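Local coordinates for protein beta-glucosidase (Saccharopolyspora erythraea D, PDB 5M6G) that probably hydrolyses terminal, non-reducing beta-D-glucosyl residues with release of beta-D-glucose, as a member of glycoside hydrolase family 3, at residues G93-W104 with G133-T141. Residues are numbered along the deposited sequence; the frame is centred on the assembly and turned at random.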
# COMPACT_ATOMS: atom_id res chain seq x y z
N GLY A 93 6.24 10.34 3.36
CA GLY A 93 7.41 11.16 3.53
C GLY A 93 7.40 12.05 4.75
O GLY A 93 8.38 12.78 4.97
N SER A 94 6.35 12.02 5.56
CA SER A 94 6.18 12.96 6.67
C SER A 94 6.75 12.36 7.95
O SER A 94 6.04 11.88 8.83
CB SER A 94 4.71 13.33 6.82
OG SER A 94 4.56 14.45 7.69
N ALA A 95 8.11 12.39 8.05
CA ALA A 95 8.82 11.80 9.17
C ALA A 95 9.32 12.87 10.13
O ALA A 95 9.52 14.02 9.73
CB ALA A 95 10.01 10.98 8.66
N PRO A 96 9.53 12.52 11.39
CA PRO A 96 10.25 13.43 12.29
C PRO A 96 11.73 13.45 11.93
O PRO A 96 12.20 12.70 11.07
CB PRO A 96 10.03 12.79 13.66
CG PRO A 96 10.09 11.33 13.34
CD PRO A 96 9.32 11.21 12.03
N GLU A 97 12.47 14.32 12.61
CA GLU A 97 13.92 14.39 12.45
C GLU A 97 14.59 14.02 13.77
O GLU A 97 14.25 14.58 14.81
CB GLU A 97 14.36 15.79 11.99
CG GLU A 97 15.51 15.77 10.98
CD GLU A 97 15.03 15.51 9.56
OE1 GLU A 97 14.08 16.20 9.11
OE2 GLU A 97 15.58 14.60 8.90
N PRO A 98 15.52 13.04 13.75
CA PRO A 98 15.91 12.25 12.58
C PRO A 98 14.87 11.19 12.24
O PRO A 98 14.00 10.90 13.06
CB PRO A 98 17.22 11.59 13.03
CG PRO A 98 17.05 11.41 14.48
CD PRO A 98 16.28 12.64 14.95
N ASN A 99 14.96 10.61 11.05
CA ASN A 99 14.05 9.53 10.68
C ASN A 99 14.63 8.22 11.23
O ASN A 99 15.38 7.52 10.55
CB ASN A 99 13.86 9.49 9.17
CG ASN A 99 12.86 8.43 8.74
OD1 ASN A 99 12.44 7.57 9.53
ND2 ASN A 99 12.49 8.47 7.46
N THR A 100 14.26 7.89 12.45
CA THR A 100 14.64 6.64 13.11
C THR A 100 13.40 6.05 13.76
O THR A 100 12.44 6.77 14.05
CB THR A 100 15.72 6.84 14.19
OG1 THR A 100 15.18 7.61 15.27
CG2 THR A 100 16.96 7.51 13.63
N PRO A 101 13.39 4.73 14.00
CA PRO A 101 12.25 4.14 14.72
C PRO A 101 12.01 4.77 16.08
O PRO A 101 10.85 4.98 16.46
CB PRO A 101 12.63 2.66 14.83
CG PRO A 101 13.49 2.42 13.63
CD PRO A 101 14.27 3.70 13.42
N GLN A 102 13.07 5.09 16.83
CA GLN A 102 12.89 5.73 18.13
C GLN A 102 12.26 7.11 18.00
O GLN A 102 11.40 7.50 18.80
CB GLN A 102 14.22 5.83 18.88
CG GLN A 102 14.03 6.40 20.27
CD GLN A 102 15.25 7.12 20.81
OE1 GLN A 102 16.38 6.75 20.50
NE2 GLN A 102 15.02 8.15 21.62
N ALA A 103 12.71 7.89 17.01
CA ALA A 103 12.18 9.23 16.84
C ALA A 103 10.70 9.22 16.44
O ALA A 103 9.95 10.13 16.82
CB ALA A 103 13.01 10.01 15.83
N TRP A 104 10.27 8.22 15.66
CA TRP A 104 8.84 8.08 15.39
C TRP A 104 8.08 7.79 16.68
O TRP A 104 7.01 8.36 16.91
CB TRP A 104 8.58 6.97 14.38
CG TRP A 104 8.82 7.33 12.95
CD1 TRP A 104 10.02 7.35 12.30
CD2 TRP A 104 7.83 7.69 11.99
NE1 TRP A 104 9.83 7.71 10.98
CE2 TRP A 104 8.50 7.93 10.77
CE3 TRP A 104 6.43 7.86 12.04
CZ2 TRP A 104 7.82 8.32 9.61
CZ3 TRP A 104 5.76 8.24 10.88
CH2 TRP A 104 6.46 8.47 9.69
N GLY A 133 5.39 -2.92 4.52
CA GLY A 133 6.19 -2.61 5.69
C GLY A 133 5.87 -1.22 6.19
O GLY A 133 5.03 -0.50 5.65
N HIS A 134 6.57 -0.83 7.27
CA HIS A 134 6.45 0.51 7.84
C HIS A 134 7.32 1.47 7.02
O HIS A 134 8.36 1.97 7.46
CB HIS A 134 6.83 0.48 9.32
CG HIS A 134 6.35 1.65 10.11
ND1 HIS A 134 5.72 2.73 9.53
CD2 HIS A 134 6.42 1.92 11.44
CE1 HIS A 134 5.40 3.60 10.47
NE2 HIS A 134 5.82 3.14 11.64
N ASN A 135 6.88 1.72 5.78
CA ASN A 135 7.76 2.20 4.71
C ASN A 135 8.20 3.65 4.85
O ASN A 135 9.13 4.05 4.14
CB ASN A 135 7.09 2.00 3.35
CG ASN A 135 5.62 2.40 3.35
OD1 ASN A 135 4.74 1.56 3.49
ND2 ASN A 135 5.35 3.70 3.18
N ASN A 136 7.57 4.47 5.69
CA ASN A 136 8.10 5.80 5.92
C ASN A 136 9.31 5.81 6.85
O ASN A 136 10.00 6.83 6.94
CB ASN A 136 7.03 6.72 6.53
CG ASN A 136 5.96 7.09 5.54
OD1 ASN A 136 6.25 7.61 4.45
ND2 ASN A 136 4.72 6.80 5.89
N VAL A 137 9.58 4.71 7.55
CA VAL A 137 10.57 4.68 8.62
C VAL A 137 11.89 4.15 8.07
O VAL A 137 11.95 3.03 7.53
CB VAL A 137 10.09 3.84 9.81
CG1 VAL A 137 11.20 3.70 10.82
CG2 VAL A 137 8.83 4.46 10.45
N HIS A 138 12.95 4.93 8.21
CA HIS A 138 14.25 4.47 7.77
C HIS A 138 14.70 3.27 8.60
O HIS A 138 14.64 3.29 9.84
CB HIS A 138 15.27 5.60 7.87
CG HIS A 138 16.60 5.24 7.31
ND1 HIS A 138 17.56 4.58 8.06
CD2 HIS A 138 17.12 5.39 6.07
CE1 HIS A 138 18.62 4.36 7.30
NE2 HIS A 138 18.38 4.85 6.09
N GLY A 139 15.14 2.22 7.93
CA GLY A 139 15.57 1.01 8.60
C GLY A 139 14.48 -0.00 8.86
O GLY A 139 14.77 -1.09 9.37
N ALA A 140 13.22 0.32 8.55
CA ALA A 140 12.15 -0.65 8.61
C ALA A 140 12.24 -1.61 7.43
O ALA A 140 12.72 -1.25 6.35
CB ALA A 140 10.79 0.05 8.60
N THR A 141 11.76 -2.83 7.64
CA THR A 141 11.72 -3.84 6.58
C THR A 141 10.80 -3.38 5.46
O THR A 141 9.67 -2.95 5.70
CB THR A 141 11.20 -5.16 7.15
OG1 THR A 141 11.91 -5.47 8.36
CG2 THR A 141 11.38 -6.29 6.15
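Two donors, His138 N and Trp104 NE1, straddle the side-chain oxygen of Asn99, reaching OD1 from opposite faces of the amide, each well out of its plane. The bond from His138 N to Asn99 OD1 is 3.0 Å long and almost straight at 173°. On the other branch, Asn99 ND2 donates to Asn136 O at 3.0 Å, within the plane of that carbonyl. The amide thus grips the backbone where two beta turns, His134 to Val137 and Val137 to Ala140, follow one another; CG anti to the backbone N (chi1 -177°) lets it reach Asn136 and His138. A leucine here would probably leave His138 N, Asn136 O and the indole N-H without their shared partner and free the loop to shift. The indole is clasped as well: Val137 CG2 sits 3.4 Å from the centroid of the five-membered ring of Trp104, a CH-pi contact, with Pro96 CD on the other face. That same methyl lies over the face of His134, whose edge points at the six-membered ring of Trp104 in a T-shaped pair. Val137 CG1 meets Pro101 CG at 3.8 Å. Farther along, Asn136 OD1 accepts from Gly93 N at 2.9 Å, next to the sorbitol-binding Gly92. Within the TIM-barrel-like N-terminal domain, the contact ties the loop joining strand 87-90 to helix 101-116, with the first turn of that helix, to the loop between strand 125-128 and helix 146-152.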